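Local coordinates for malonyl CoA reductase (malonate semialdehyde-forming) (PDB 2EP5), which probably reduces malonyl-CoA to malonate semialdehyde with NADPH, as a member of the aspartate-semialdehyde dehydrogenase family, at residues V16-L30 and L329-E342. Numbering follows the deposited sequence.
Sequences VGQKMVKMLAKHPYL and LVRGAAGITILTVE
Ala334 fits as a knob into a hole formed by Val16, Lys19, Met20 and Met23, where the first helix of the Rossmann-type NAD-binding domain meets helix 334-347 near the C-terminus. The axes of 16-24 and 334-342 cross at -48° and approach to 9.5 Å; a methyl group this small lets the backbones close in, with Met20 CA 5.1 Å from Ala334 CA. Met20 CG lies 3.3 Å from Ala334 CB, and the turn at its chi3 (83°) carries CE onto Thr337 CG2. Met23, equally flexible, also bends at chi3 (71°) and brings CE to 3.8 Å from the bare CA of Gly335; glycine suits this place because Val330 CG1 sits where a CB would go. One turn on, the branched Ile338 divides its contacts: CD1 meets Met23 CB and Leu24 CG, while CG2 reaches Leu30 CD2 at 3.9 Å. Further out, Thr337 OG1 is hydrogen-bonded to Asn148, and Glu342 OE2 to Thr279, so these buried polar ends are satisfied outside the helix pair. Ala333, the N-cap residue, lies beside the predicted acyl-thioester residue Cys151; its CB packs against both methyls of Val16, 3.6 Å from CG2 and 3.7 Å from CG1.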
ATOM      1  N   VAL A  16       6.845 -21.267  -1.434  1.00 24.65           N
ATOM      2  CA  VAL A  16       6.215 -22.521  -1.025  1.00 24.70           C
ATOM      3  C   VAL A  16       7.265 -23.448  -0.423  1.00 24.50           C
ATOM      4  O   VAL A  16       7.004 -24.156   0.551  1.00 25.75           O
ATOM      5  CB  VAL A  16       5.520 -23.221  -2.212  1.00 25.50           C
ATOM      6  CG1 VAL A  16       5.146 -24.652  -1.831  1.00 23.43           C
ATOM      7  CG2 VAL A  16       4.274 -22.432  -2.611  1.00 22.42           C
ATOM      8  N   GLY A  17       8.461 -23.417  -0.997  1.00 24.36           N
ATOM      9  CA  GLY A  17       9.542 -24.242  -0.491  1.00 23.36           C
ATOM     10  C   GLY A  17       9.917 -23.887   0.936  1.00 23.51           C
ATOM     11  O   GLY A  17      10.070 -24.769   1.781  1.00 22.24           O
ATOM     12  N   GLN A  18      10.062 -22.593   1.218  1.00 23.13           N
ATOM     13  CA  GLN A  18      10.432 -22.164   2.561  1.00 23.00           C
ATOM     14  C   GLN A  18       9.337 -22.517   3.556  1.00 22.74           C
ATOM     15  O   GLN A  18       9.628 -22.900   4.684  1.00 23.92           O
ATOM     16  CB  GLN A  18      10.739 -20.661   2.578  1.00 24.21           C
ATOM     17  CG  GLN A  18      11.896 -20.282   1.643  1.00 23.89           C
ATOM     18  CD  GLN A  18      12.328 -18.832   1.785  1.00 27.09           C
ATOM     19  OE1 GLN A  18      12.953 -18.264   0.880  1.00 26.18           O
ATOM     20  NE2 GLN A  18      12.010 -18.229   2.925  1.00 23.73           N
ATOM     21  N   LYS A  19       8.078 -22.401   3.143  1.00 23.99           N
ATOM     22  CA  LYS A  19       6.964 -22.765   4.021  1.00 24.30           C
ATOM     23  C   LYS A  19       7.093 -24.243   4.404  1.00 24.15           C
ATOM     24  O   LYS A  19       6.970 -24.611   5.570  1.00 24.07           O
ATOM     25  CB  LYS A  19       5.621 -22.567   3.312  1.00 25.63           C
ATOM     26  CG  LYS A  19       4.931 -21.258   3.622  1.00 32.22           C
ATOM     27  CD  LYS A  19       4.411 -21.211   5.055  1.00 30.07           C
ATOM     28  CE  LYS A  19       4.012 -19.787   5.419  1.00 29.76           C
ATOM     29  NZ  LYS A  19       3.497 -19.675   6.810  1.00 32.21           N
ATOM     30  N   MET A  20       7.334 -25.086   3.406  1.00 22.76           N
ATOM     31  CA  MET A  20       7.461 -26.516   3.645  1.00 22.50           C
ATOM     32  C   MET A  20       8.657 -26.827   4.538  1.00 20.70           C
ATOM     33  O   MET A  20       8.561 -27.640   5.455  1.00 19.23           O
ATOM     34  CB  MET A  20       7.573 -27.258   2.309  1.00 22.90           C
ATOM     35  CG  MET A  20       6.312 -27.152   1.472  1.00 22.99           C
ATOM     36  SD  MET A  20       6.428 -27.948  -0.126  1.00 24.37           S
ATOM     37  CE  MET A  20       6.077 -29.644   0.310  1.00 26.46           C
ATOM     38  N   VAL A  21       9.785 -26.183   4.266  1.00 21.37           N
ATOM     39  CA  VAL A  21      10.973 -26.394   5.074  1.00 20.49           C
ATOM     40  C   VAL A  21      10.636 -26.079   6.527  1.00 22.88           C
ATOM     41  O   VAL A  21      11.012 -26.825   7.431  1.00 22.24           O
ATOM     42  CB  VAL A  21      12.139 -25.496   4.611  1.00 20.47           C
ATOM     43  CG1 VAL A  21      13.233 -25.452   5.675  1.00 21.74           C
ATOM     44  CG2 VAL A  21      12.724 -26.037   3.317  1.00 19.08           C
ATOM     45  N   LYS A  22       9.909 -24.986   6.749  1.00 24.79           N
ATOM     46  CA  LYS A  22       9.542 -24.591   8.109  1.00 26.41           C
ATOM     47  C   LYS A  22       8.595 -25.583   8.769  1.00 26.33           C
ATOM     48  O   LYS A  22       8.743 -25.901   9.947  1.00 28.67           O
ATOM     49  CB  LYS A  22       8.909 -23.195   8.121  1.00 29.60           C
ATOM     50  CG  LYS A  22       8.759 -22.618   9.521  1.00 34.02           C
ATOM     51  CD  LYS A  22       8.167 -21.213   9.527  1.00 37.95           C
ATOM     52  CE  LYS A  22       6.690 -21.212   9.135  1.00 42.47           C
ATOM     53  NZ  LYS A  22       6.113 -19.831   9.114  1.00 43.33           N
ATOM     54  N   MET A  23       7.624 -26.077   8.008  1.00 26.40           N
ATOM     55  CA  MET A  23       6.652 -27.031   8.533  1.00 26.09           C
ATOM     56  C   MET A  23       7.247 -28.420   8.777  1.00 26.95           C
ATOM     57  O   MET A  23       6.789 -29.150   9.658  1.00 28.49           O
ATOM     58  CB  MET A  23       5.455 -27.132   7.577  1.00 25.41           C
ATOM     59  CG  MET A  23       4.616 -25.854   7.493  1.00 23.60           C
ATOM     60  SD  MET A  23       3.270 -25.950   6.282  1.00 25.75           S
ATOM     61  CE  MET A  23       2.155 -27.093   7.091  1.00 21.95           C
ATOM     62  N   LEU A  24       8.262 -28.780   7.996  1.00 26.73           N
ATOM     63  CA  LEU A  24       8.923 -30.078   8.125  1.00 28.01           C
ATOM     64  C   LEU A  24      10.020 -30.077   9.193  1.00 30.17           C
ATOM     65  O   LEU A  24      10.334 -31.111   9.776  1.00 29.78           O
ATOM     66  CB  LEU A  24       9.541 -30.489   6.785  1.00 26.06           C
ATOM     67  CG  LEU A  24       8.602 -30.909   5.651  1.00 25.91           C
ATOM     68  CD1 LEU A  24       9.395 -31.062   4.364  1.00 25.19           C
ATOM     69  CD2 LEU A  24       7.901 -32.211   6.011  1.00 21.08           C
ATOM     70  N   ALA A  25      10.605 -28.914   9.447  1.00 32.44           N
ATOM     71  CA  ALA A  25      11.668 -28.813  10.431  1.00 34.40           C
ATOM     72  C   ALA A  25      11.209 -29.313  11.798  1.00 35.78           C
ATOM     73  O   ALA A  25      12.023 -29.725  12.629  1.00 36.30           O
ATOM     74  CB  ALA A  25      12.139 -27.373  10.533  1.00 34.74           C
ATOM     75  N   LYS A  26       9.901 -29.296  12.014  1.00 36.48           N
ATOM     76  CA  LYS A  26       9.336 -29.721  13.285  1.00 38.19           C
ATOM     77  C   LYS A  26       8.290 -30.835  13.141  1.00 37.00           C
ATOM     78  O   LYS A  26       7.423 -30.992  14.003  1.00 37.30           O
ATOM     79  CB  LYS A  26       8.703 -28.510  13.977  1.00 41.57           C
ATOM     80  CG  LYS A  26       7.433 -28.000  13.283  1.00 45.07           C
ATOM     81  CD  LYS A  26       7.005 -26.621  13.789  1.00 46.95           C
ATOM     82  CE  LYS A  26       7.681 -25.489  13.007  1.00 48.49           C
ATOM     83  NZ  LYS A  26       9.174 -25.510  13.061  1.00 48.61           N
ATOM     84  N   HIS A  27       8.371 -31.615  12.065  1.00 35.17           N
ATOM     85  CA  HIS A  27       7.405 -32.686  11.850  1.00 33.25           C
ATOM     86  C   HIS A  27       7.699 -33.938  12.678  1.00 33.33           C
ATOM     87  O   HIS A  27       8.851 -34.332  12.832  1.00 33.86           O
ATOM     88  CB  HIS A  27       7.347 -33.073  10.373  1.00 30.98           C
ATOM     89  CG  HIS A  27       6.161 -33.919  10.027  1.00 30.56           C
ATOM     90  ND1 HIS A  27       5.028 -33.404   9.435  1.00 29.08           N
ATOM     91  CD2 HIS A  27       5.903 -35.229  10.256  1.00 30.04           C
ATOM     92  CE1 HIS A  27       4.124 -34.359   9.316  1.00 29.78           C
ATOM     93  NE2 HIS A  27       4.628 -35.476   9.809  1.00 31.08           N
ATOM     94  N   PRO A  28       6.647 -34.580  13.219  1.00 33.80           N
ATOM     95  CA  PRO A  28       6.750 -35.797  14.036  1.00 33.56           C
ATOM     96  C   PRO A  28       7.540 -36.950  13.400  1.00 34.08           C
ATOM     97  O   PRO A  28       8.494 -37.444  13.997  1.00 34.51           O
ATOM     98  CB  PRO A  28       5.287 -36.173  14.275  1.00 32.37           C
ATOM     99  CG  PRO A  28       4.619 -34.855  14.334  1.00 32.14           C
ATOM    100  CD  PRO A  28       5.255 -34.089  13.195  1.00 32.12           C
ATOM    101  N   TYR A  29       7.143 -37.385  12.203  1.00 34.42           N
ATOM    102  CA  TYR A  29       7.833 -38.491  11.536  1.00 33.22           C
ATOM    103  C   TYR A  29       8.460 -38.211  10.168  1.00 33.44           C
ATOM    104  O   TYR A  29       9.267 -39.004   9.688  1.00 33.91           O
ATOM    105  CB  TYR A  29       6.911 -39.709  11.417  1.00 32.47           C
ATOM    106  CG  TYR A  29       5.526 -39.414  10.899  1.00 32.33           C
ATOM    107  CD1 TYR A  29       4.519 -38.982  11.759  1.00 32.01           C
ATOM    108  CD2 TYR A  29       5.210 -39.593   9.553  1.00 32.04           C
ATOM    109  CE1 TYR A  29       3.233 -38.740  11.291  1.00 32.26           C
ATOM    110  CE2 TYR A  29       3.928 -39.353   9.075  1.00 30.83           C
ATOM    111  CZ  TYR A  29       2.946 -38.930   9.948  1.00 31.22           C
ATOM    112  OH  TYR A  29       1.668 -38.716   9.489  1.00 32.54           O
ATOM    113  N   LEU A  30       8.089 -37.104   9.534  1.00 32.93           N
ATOM    114  CA  LEU A  30       8.660 -36.751   8.237  1.00 32.94           C
ATOM    115  C   LEU A  30      10.000 -36.060   8.486  1.00 33.12           C
ATOM    116  O   LEU A  30      10.038 -34.948   9.000  1.00 35.95           O
ATOM    117  CB  LEU A  30       7.709 -35.814   7.482  1.00 31.50           C
ATOM    118  CG  LEU A  30       6.821 -36.361   6.356  1.00 31.06           C
ATOM    119  CD1 LEU A  30       6.397 -37.788   6.629  1.00 30.00           C
ATOM    120  CD2 LEU A  30       5.614 -35.449   6.193  1.00 28.19           C
ATOM    121  N   LEU A 329      -0.482 -20.267   0.453  1.00 22.31           N
ATOM    122  CA  LEU A 329       0.834 -20.870   0.676  1.00 23.07           C
ATOM    123  C   LEU A 329       0.786 -22.193   1.441  1.00 23.43           C
ATOM    124  O   LEU A 329       1.627 -23.076   1.243  1.00 22.72           O
ATOM    125  CB  LEU A 329       1.735 -19.899   1.440  1.00 22.25           C
ATOM    126  CG  LEU A 329       2.087 -18.564   0.784  1.00 21.15           C
ATOM    127  CD1 LEU A 329       3.051 -17.814   1.697  1.00 19.61           C
ATOM    128  CD2 LEU A 329       2.728 -18.802  -0.587  1.00 22.39           C
ATOM    129  N   VAL A 330      -0.201 -22.314   2.319  1.00 23.70           N
ATOM    130  CA  VAL A 330      -0.367 -23.497   3.152  1.00 24.19           C
ATOM    131  C   VAL A 330      -1.427 -24.436   2.573  1.00 24.18           C
ATOM    132  O   VAL A 330      -1.106 -25.461   1.961  1.00 24.76           O
ATOM    133  CB  VAL A 330      -0.751 -23.061   4.597  1.00 22.64           C
ATOM    134  CG1 VAL A 330      -0.923 -24.263   5.497  1.00 21.25           C
ATOM    135  CG2 VAL A 330       0.332 -22.148   5.149  1.00 19.21           C
ATOM    136  N   ARG A 331      -2.690 -24.084   2.766  1.00 24.49           N
ATOM    137  CA  ARG A 331      -3.787 -24.883   2.242  1.00 23.17           C
ATOM    138  C   ARG A 331      -3.609 -25.052   0.736  1.00 22.83           C
ATOM    139  O   ARG A 331      -3.900 -26.109   0.178  1.00 23.47           O
ATOM    140  CB  ARG A 331      -5.119 -24.182   2.491  1.00 23.41           C
ATOM    141  CG  ARG A 331      -6.318 -25.019   2.097  1.00 23.98           C
ATOM    142  CD  ARG A 331      -6.527 -26.076   3.151  1.00 26.77           C
ATOM    143  NE  ARG A 331      -6.827 -27.382   2.595  1.00 25.36           N
ATOM    144  CZ  ARG A 331      -7.051 -28.458   3.335  1.00 26.34           C
ATOM    145  NH1 ARG A 331      -7.009 -28.374   4.656  1.00 25.04           N
ATOM    146  NH2 ARG A 331      -7.329 -29.614   2.754  1.00 29.26           N
ATOM    147  N   GLY A 332      -3.122 -23.999   0.089  1.00 20.57           N
ATOM    148  CA  GLY A 332      -2.951 -24.025  -1.347  1.00 20.29           C
ATOM    149  C   GLY A 332      -1.687 -24.636  -1.908  1.00 21.47           C
ATOM    150  O   GLY A 332      -1.562 -24.731  -3.125  1.00 21.59           O
ATOM    151  N   ALA A 333      -0.748 -25.035  -1.049  1.00 21.92           N
ATOM    152  CA  ALA A 333       0.502 -25.629  -1.521  1.00 20.50           C
ATOM    153  C   ALA A 333       1.246 -26.468  -0.481  1.00 21.37           C
ATOM    154  O   ALA A 333       1.050 -27.684  -0.419  1.00 22.42           O
ATOM    155  CB  ALA A 333       1.421 -24.543  -2.066  1.00 19.56           C
ATOM    156  N   ALA A 334       2.090 -25.820   0.328  1.00 20.02           N
ATOM    157  CA  ALA A 334       2.898 -26.498   1.353  1.00 20.78           C
ATOM    158  C   ALA A 334       2.153 -27.493   2.237  1.00 21.41           C
ATOM    159  O   ALA A 334       2.502 -28.674   2.291  1.00 23.59           O
ATOM    160  CB  ALA A 334       3.599 -25.467   2.234  1.00 21.01           C
ATOM    161  N   GLY A 335       1.134 -27.008   2.935  1.00 20.67           N
ATOM    162  CA  GLY A 335       0.369 -27.858   3.821  1.00 19.65           C
ATOM    163  C   GLY A 335      -0.359 -29.025   3.185  1.00 21.68           C
ATOM    164  O   GLY A 335      -0.431 -30.095   3.790  1.00 23.16           O
ATOM    165  N   ILE A 336      -0.908 -28.856   1.982  1.00 21.38           N
ATOM    166  CA  ILE A 336      -1.625 -29.982   1.378  1.00 21.54           C
ATOM    167  C   ILE A 336      -0.693 -31.062   0.843  1.00 19.05           C
ATOM    168  O   ILE A 336      -1.065 -32.226   0.799  1.00 18.72           O
ATOM    169  CB  ILE A 336      -2.587 -29.549   0.242  1.00 19.88           C
ATOM    170  CG1 ILE A 336      -1.876 -28.631  -0.738  1.00 18.73           C
ATOM    171  CG2 ILE A 336      -3.809 -28.902   0.829  1.00 22.25           C
ATOM    172  CD1 ILE A 336      -2.662 -28.400  -1.987  1.00 22.75           C
ATOM    173  N   THR A 337       0.511 -30.679   0.440  1.00 18.32           N
ATOM    174  CA  THR A 337       1.473 -31.651  -0.059  1.00 19.04           C
ATOM    175  C   THR A 337       1.912 -32.528   1.111  1.00 20.76           C
ATOM    176  O   THR A 337       1.955 -33.754   1.014  1.00 21.53           O
ATOM    177  CB  THR A 337       2.713 -30.963  -0.646  1.00 18.14           C
ATOM    178  OG1 THR A 337       2.331 -30.192  -1.787  1.00 16.46           O
ATOM    179  CG2 THR A 337       3.757 -32.000  -1.064  1.00 17.48           C
ATOM    180  N   ILE A 338       2.232 -31.881   2.223  1.00 22.45           N
ATOM    181  CA  ILE A 338       2.672 -32.584   3.418  1.00 22.38           C
ATOM    182  C   ILE A 338       1.519 -33.424   3.963  1.00 22.09           C
ATOM    183  O   ILE A 338       1.719 -34.557   4.413  1.00 22.30           O
ATOM    184  CB  ILE A 338       3.173 -31.563   4.482  1.00 22.06           C
ATOM    185  CG1 ILE A 338       4.478 -30.920   3.993  1.00 20.39           C
ATOM    186  CG2 ILE A 338       3.370 -32.239   5.831  1.00 22.23           C
ATOM    187  CD1 ILE A 338       4.942 -29.734   4.828  1.00 17.28           C
ATOM    188  N   LEU A 339       0.310 -32.874   3.906  1.00 21.09           N
ATOM    189  CA  LEU A 339      -0.868 -33.583   4.398  1.00 21.63           C
ATOM    190  C   LEU A 339      -1.140 -34.784   3.495  1.00 21.70           C
ATOM    191  O   LEU A 339      -1.622 -35.827   3.948  1.00 22.56           O
ATOM    192  CB  LEU A 339      -2.099 -32.662   4.399  1.00 20.12           C
ATOM    193  CG  LEU A 339      -3.120 -32.818   5.535  1.00 20.05           C
ATOM    194  CD1 LEU A 339      -4.509 -32.544   4.992  1.00 17.80           C
ATOM    195  CD2 LEU A 339      -3.077 -34.201   6.140  1.00 16.67           C
ATOM    196  N   THR A 340      -0.836 -34.634   2.209  1.00 21.94           N
ATOM    197  CA  THR A 340      -1.048 -35.716   1.262  1.00 20.81           C
ATOM    198  C   THR A 340      -0.129 -36.871   1.613  1.00 20.01           C
ATOM    199  O   THR A 340      -0.544 -38.028   1.573  1.00 19.14           O
ATOM    200  CB  THR A 340      -0.790 -35.255  -0.191  1.00 22.23           C
ATOM    201  OG1 THR A 340      -1.726 -34.223  -0.533  1.00 22.53           O
ATOM    202  CG2 THR A 340      -0.964 -36.423  -1.164  1.00 20.09           C
ATOM    203  N   VAL A 341       1.116 -36.560   1.973  1.00 19.84           N
ATOM    204  CA  VAL A 341       2.065 -37.606   2.353  1.00 19.92           C
ATOM    205  C   VAL A 341       1.579 -38.305   3.629  1.00 20.78           C
ATOM    206  O   VAL A 341       1.626 -39.535   3.726  1.00 18.81           O
ATOM    207  CB  VAL A 341       3.498 -37.050   2.612  1.00 18.25           C
ATOM    208  CG1 VAL A 341       4.428 -38.194   2.989  1.00 15.97           C
ATOM    209  CG2 VAL A 341       4.028 -36.343   1.374  1.00 14.66           C
ATOM    210  N   GLU A 342       1.099 -37.529   4.598  1.00 21.14           N
ATOM    211  CA  GLU A 342       0.613 -38.128   5.842  1.00 24.16           C
ATOM    212  C   GLU A 342      -0.504 -39.134   5.543  1.00 25.24           C
ATOM    213  O   GLU A 342      -0.514 -40.247   6.075  1.00 27.99           O
ATOM    214  CB  GLU A 342       0.102 -37.046   6.802  1.00 24.07           C
ATOM    215  CG  GLU A 342       1.057 -35.869   6.957  1.00 24.29           C
ATOM    216  CD  GLU A 342       0.639 -34.886   8.043  1.00 24.37           C
ATOM    217  OE1 GLU A 342      -0.569 -34.773   8.333  1.00 26.20           O
ATOM    218  OE2 GLU A 342       1.526 -34.210   8.600  1.00 22.07           O
TER